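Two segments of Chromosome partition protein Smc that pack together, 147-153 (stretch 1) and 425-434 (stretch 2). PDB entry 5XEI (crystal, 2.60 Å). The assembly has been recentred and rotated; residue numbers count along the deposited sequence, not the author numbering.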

ATOM      1  N   ASP A 147     -20.960  -8.566  25.002  1.00 75.96           N
ATOM      2  CA  ASP A 147     -20.598  -7.870  23.769  1.00 71.89           C
ATOM      3  C   ASP A 147     -21.465  -6.630  23.553  1.00 76.10           C
ATOM      4  O   ASP A 147     -20.960  -5.593  23.103  1.00 77.05           O
ATOM      5  CB  ASP A 147     -20.698  -8.811  22.566  1.00 62.36           C
ATOM      6  CG  ASP A 147     -19.388  -9.520  22.265  1.00 69.25           C
ATOM      7  OD1 ASP A 147     -18.447  -8.844  21.782  1.00 76.46           O
ATOM      8  OD2 ASP A 147     -19.300 -10.756  22.480  1.00 69.17           O
ATOM      9  N   ILE A 148     -22.769  -6.711  23.865  1.00 72.51           N
ATOM     10  CA  ILE A 148     -23.642  -5.544  23.710  1.00 71.47           C
ATOM     11  C   ILE A 148     -23.139  -4.388  24.562  1.00 72.96           C
ATOM     12  O   ILE A 148     -23.096  -3.238  24.114  1.00 71.73           O
ATOM     13  CB  ILE A 148     -25.098  -5.889  24.068  1.00 63.48           C
ATOM     14  CG1 ILE A 148     -25.650  -6.963  23.141  1.00 52.10           C
ATOM     15  CG2 ILE A 148     -25.965  -4.637  24.014  1.00 62.92           C
ATOM     16  CD1 ILE A 148     -27.072  -7.330  23.458  1.00 50.59           C
ATOM     17  N   THR A 149     -22.762  -4.673  25.804  1.00 70.94           N
ATOM     18  CA  THR A 149     -22.226  -3.619  26.652  1.00 76.55           C
ATOM     19  C   THR A 149     -20.890  -3.109  26.121  1.00 74.71           C
ATOM     20  O   THR A 149     -20.632  -1.902  26.145  1.00 77.06           O
ATOM     21  CB  THR A 149     -22.105  -4.124  28.090  1.00 79.81           C
ATOM     22  OG1 THR A 149     -23.417  -4.444  28.592  1.00 65.53           O
ATOM     23  CG2 THR A 149     -21.431  -3.069  28.979  1.00 77.19           C
ATOM     24  N   LYS A 150     -20.037  -4.004  25.611  1.00 72.26           N
ATOM     25  CA  LYS A 150     -18.788  -3.557  24.997  1.00 71.62           C
ATOM     26  C   LYS A 150     -19.050  -2.669  23.790  1.00 78.97           C
ATOM     27  O   LYS A 150     -18.292  -1.725  23.531  1.00 79.52           O
ATOM     28  CB  LYS A 150     -17.937  -4.757  24.582  1.00 69.01           C
ATOM     29  CG  LYS A 150     -17.471  -5.589  25.754  1.00 75.43           C
ATOM     30  CD  LYS A 150     -16.000  -5.955  25.659  1.00 75.38           C
ATOM     31  CE  LYS A 150     -15.543  -6.608  26.962  1.00 86.61           C
ATOM     32  NZ  LYS A 150     -16.600  -7.508  27.542  1.00 81.30           N
ATOM     33  N   PHE A 151     -20.115  -2.965  23.043  1.00 75.60           N
ATOM     34  CA  PHE A 151     -20.438  -2.239  21.824  1.00 76.21           C
ATOM     35  C   PHE A 151     -21.026  -0.864  22.123  1.00 80.97           C
ATOM     36  O   PHE A 151     -20.938   0.050  21.287  1.00 77.79           O
ATOM     37  CB  PHE A 151     -21.405  -3.086  20.994  1.00 73.32           C
ATOM     38  CG  PHE A 151     -22.117  -2.326  19.908  1.00 73.99           C
ATOM     39  CD1 PHE A 151     -23.445  -1.975  20.049  1.00 64.97           C
ATOM     40  CD2 PHE A 151     -21.455  -1.969  18.746  1.00 77.45           C
ATOM     41  CE1 PHE A 151     -24.099  -1.289  19.049  1.00 63.94           C
ATOM     42  CE2 PHE A 151     -22.107  -1.274  17.747  1.00 70.30           C
ATOM     43  CZ  PHE A 151     -23.427  -0.938  17.899  1.00 60.23           C
ATOM     44  N   ILE A 152     -21.614  -0.711  23.313  1.00 80.92           N
ATOM     45  CA  ILE A 152     -22.243   0.533  23.740  1.00 76.48           C
ATOM     46  C   ILE A 152     -21.200   1.517  24.261  1.00 77.95           C
ATOM     47  O   ILE A 152     -21.255   2.716  23.966  1.00 78.66           O
ATOM     48  CB  ILE A 152     -23.311   0.207  24.800  1.00 74.47           C
ATOM     49  CG1 ILE A 152     -24.426  -0.644  24.184  1.00 69.29           C
ATOM     50  CG2 ILE A 152     -23.842   1.462  25.471  1.00 69.10           C
ATOM     51  CD1 ILE A 152     -25.019  -0.126  22.900  1.00 70.51           C
ATOM     52  N   LYS A 153     -20.234   1.024  25.037  1.00 73.78           N
ATOM     53  CA  LYS A 153     -19.091   1.824  25.453  1.00 77.92           C
ATOM     54  C   LYS A 153     -18.132   2.110  24.300  1.00 80.27           C
ATOM     55  O   LYS A 153     -17.150   2.838  24.487  1.00 82.41           O
ATOM     56  CB  LYS A 153     -18.347   1.107  26.592  1.00 79.51           C
ATOM     57  CG  LYS A 153     -19.262   0.390  27.593  1.00 82.39           C
ATOM     58  CD  LYS A 153     -18.959   0.733  29.050  1.00 91.04           C
ATOM     59  CE  LYS A 153     -19.820  -0.100  30.007  1.00 86.98           C
ATOM     60  NZ  LYS A 153     -19.305  -0.100  31.415  1.00 84.16           N
ATOM     61  N   GLU A 425     -33.259  -1.203  25.587  1.00 63.34           N
ATOM     62  CA  GLU A 425     -33.107  -0.288  24.460  1.00 71.39           C
ATOM     63  C   GLU A 425     -31.714  -0.403  23.862  1.00 66.23           C
ATOM     64  O   GLU A 425     -31.538  -0.420  22.634  1.00 61.67           O
ATOM     65  CB  GLU A 425     -33.374   1.144  24.922  1.00 75.73           C
ATOM     66  CG  GLU A 425     -33.105   2.211  23.877  1.00 73.57           C
ATOM     67  CD  GLU A 425     -32.745   3.549  24.507  1.00 78.19           C
ATOM     68  OE1 GLU A 425     -32.735   3.633  25.763  1.00 71.67           O
ATOM     69  OE2 GLU A 425     -32.479   4.512  23.744  1.00 80.37           O
ATOM     70  N   LYS A 426     -30.711  -0.456  24.726  1.00 64.22           N
ATOM     71  CA  LYS A 426     -29.352  -0.799  24.358  1.00 61.73           C
ATOM     72  C   LYS A 426     -29.310  -2.038  23.463  1.00 53.00           C
ATOM     73  O   LYS A 426     -28.554  -2.088  22.492  1.00 52.17           O
ATOM     74  CB  LYS A 426     -28.561  -0.976  25.652  1.00 63.52           C
ATOM     75  CG  LYS A 426     -27.247  -1.661  25.552  1.00 63.78           C
ATOM     76  CD  LYS A 426     -26.445  -1.427  26.836  1.00 72.50           C
ATOM     77  CE  LYS A 426     -26.765  -2.446  27.929  1.00 73.38           C
ATOM     78  NZ  LYS A 426     -26.380  -1.930  29.277  1.00 69.18           N
ATOM     79  N   ALA A 427     -30.143  -3.033  23.745  1.00 49.91           N
ATOM     80  CA  ALA A 427     -30.048  -4.276  22.988  1.00 53.47           C
ATOM     81  C   ALA A 427     -30.746  -4.155  21.641  1.00 54.69           C
ATOM     82  O   ALA A 427     -30.195  -4.555  20.610  1.00 52.18           O
ATOM     83  CB  ALA A 427     -30.628  -5.446  23.792  1.00 50.03           C
ATOM     84  N   LEU A 428     -31.969  -3.611  21.636  1.00 57.73           N
ATOM     85  CA  LEU A 428     -32.699  -3.427  20.385  1.00 53.21           C
ATOM     86  C   LEU A 428     -31.941  -2.536  19.415  1.00 52.92           C
ATOM     87  O   LEU A 428     -32.003  -2.738  18.198  1.00 49.25           O
ATOM     88  CB  LEU A 428     -34.077  -2.834  20.662  1.00 55.35           C
ATOM     89  CG  LEU A 428     -35.070  -3.801  21.297  1.00 55.77           C
ATOM     90  CD1 LEU A 428     -36.402  -3.135  21.441  1.00 47.93           C
ATOM     91  CD2 LEU A 428     -35.183  -5.070  20.468  1.00 58.83           C
ATOM     92  N   THR A 429     -31.227  -1.544  19.938  1.00 52.40           N
ATOM     93  CA  THR A 429     -30.408  -0.699  19.091  1.00 49.08           C
ATOM     94  C   THR A 429     -29.246  -1.480  18.504  1.00 48.27           C
ATOM     95  O   THR A 429     -29.023  -1.459  17.289  1.00 48.52           O
ATOM     96  CB  THR A 429     -29.920   0.496  19.898  1.00 49.04           C
ATOM     97  OG1 THR A 429     -30.988   1.439  19.990  1.00 48.48           O
ATOM     98  CG2 THR A 429     -28.712   1.153  19.246  1.00 46.72           C
ATOM     99  N   ALA A 430     -28.493  -2.181  19.355  1.00 50.06           N
ATOM    100  CA  ALA A 430     -27.364  -2.957  18.861  1.00 42.02           C
ATOM    101  C   ALA A 430     -27.822  -3.895  17.767  1.00 44.16           C
ATOM    102  O   ALA A 430     -27.105  -4.115  16.786  1.00 46.60           O
ATOM    103  CB  ALA A 430     -26.706  -3.738  19.999  1.00 36.23           C
ATOM    104  N   LEU A 431     -29.050  -4.398  17.876  1.00 43.70           N
ATOM    105  CA  LEU A 431     -29.521  -5.376  16.905  1.00 47.90           C
ATOM    106  C   LEU A 431     -29.991  -4.725  15.616  1.00 49.74           C
ATOM    107  O   LEU A 431     -29.863  -5.333  14.539  1.00 45.04           O
ATOM    108  CB  LEU A 431     -30.636  -6.230  17.505  1.00 49.69           C
ATOM    109  CG  LEU A 431     -30.118  -7.321  18.450  1.00 47.88           C
ATOM    110  CD1 LEU A 431     -31.015  -7.434  19.610  1.00 48.32           C
ATOM    111  CD2 LEU A 431     -29.996  -8.666  17.762  1.00 53.10           C
ATOM    112  N   ALA A 432     -30.524  -3.498  15.694  1.00 48.34           N
ATOM    113  CA  ALA A 432     -30.814  -2.766  14.466  1.00 48.05           C
ATOM    114  C   ALA A 432     -29.535  -2.540  13.680  1.00 42.98           C
ATOM    115  O   ALA A 432     -29.458  -2.857  12.487  1.00 42.60           O
ATOM    116  CB  ALA A 432     -31.509  -1.438  14.766  1.00 45.57           C
ATOM    117  N   PHE A 433     -28.500  -2.038  14.353  1.00 44.89           N
ATOM    118  CA  PHE A 433     -27.204  -1.881  13.711  1.00 41.31           C
ATOM    119  C   PHE A 433     -26.761  -3.174  13.049  1.00 42.34           C
ATOM    120  O   PHE A 433     -26.488  -3.203  11.847  1.00 41.84           O
ATOM    121  CB  PHE A 433     -26.162  -1.437  14.727  1.00 40.83           C
ATOM    122  CG  PHE A 433     -24.941  -0.849  14.101  1.00 43.63           C
ATOM    123  CD1 PHE A 433     -25.057   0.054  13.056  1.00 48.50           C
ATOM    124  CD2 PHE A 433     -23.680  -1.172  14.559  1.00 48.86           C
ATOM    125  CE1 PHE A 433     -23.938   0.613  12.480  1.00 47.32           C
ATOM    126  CE2 PHE A 433     -22.545  -0.605  13.988  1.00 43.43           C
ATOM    127  CZ  PHE A 433     -22.678   0.280  12.953  1.00 46.08           C
ATOM    128  N   ILE A 434     -26.698  -4.260  13.827  1.00 44.04           N
ATOM    129  CA  ILE A 434     -26.220  -5.537  13.306  1.00 36.91           C
ATOM    130  C   ILE A 434     -27.018  -5.927  12.079  1.00 40.59           C
ATOM    131  O   ILE A 434     -26.463  -6.267  11.029  1.00 39.07           O
ATOM    132  CB  ILE A 434     -26.300  -6.625  14.396  1.00 40.12           C
ATOM    133  CG1 ILE A 434     -25.392  -6.268  15.579  1.00 40.54           C
ATOM    134  CG2 ILE A 434     -25.931  -7.995  13.835  1.00 34.72           C
ATOM    135  CD1 ILE A 434     -25.172  -7.391  16.540  1.00 40.05           C
TER

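When two helices cross steeply, they can share only a short patch of surface, and the quality of the contact then depends on how well a few side chains fit together. The pair of segments from the Smc protein illustrates the principle. The axes of helix 147-152 and helix 425-434 lie at 80° to one another and come no closer than 10.0 Å, and the two stretches bury 395 Å² between them, both sides summed. No hydrogen bond joins them; the contact is made by packing.

At its centre stands Ala430, whose CA-to-CB bond points toward the shorter helix. A methyl group takes up little room, so larger side chains from the facing helix can come down close to the backbone here. Phe151 does so: its CE1 lies 3.7 Å from Ala430 CA and equally 3.7 Å from Ala430 CB, so the ring rests against main chain and side chain together. Ile148, one helical turn earlier, reaches the same alanine from its own position, with Ile148 CG2 4.2 Å from Ala430 CB. The small residue thus serves as a shared seat for two large ones.

From this seat the packing extends along the longer helix. In one direction, the Phe151 ring, carried on a t rotamer, continues past Ala430 to Phe433, where Phe151 CZ approaches Phe433 CD2 to 3.4 Å. The ring centroids are 5.6 Å apart and the planes differ by 24°, yet neither ring lies over the face of the other. The two meet rim to rim, and the nearly aligned planes should not be mistaken for a stack. In the other direction, the m,t conformation of Ile148 extends its CD1 to Ala427, 4.0 Å from Ala427 CB. Ala427 directs its CA-to-CB bond sideways and offers a modest surface, but it marks the place where the backbones run close, the CA atoms of Ile148 and Ala427 being 6.6 Å apart.

Lys426 makes the transition from apolar to polar. It has the largest area covered by the opposite stretch of any residue in the pair, and its aliphatic portion accounts for its closest approaches: Lys426 CG lies 3.6 Å from Ile148 CG2 and 3.3 Å from Ile152 CG1, the latter a tight fit for two carbons. Successive t angles at chi1 and chi2 extend the first part of the chain past the two isoleucines, before chi3, at 86°, turns its course. A lysine used in this way behaves as a hydrocarbon over most of its length while keeping its charge at the end.

That end defines the polar edge. Lys426 NZ stands 3.9 Å from Thr149 OG1, a proximity that does not amount to a hydrogen bond, and the ammonium group is satisfied by a partner elsewhere in the structure.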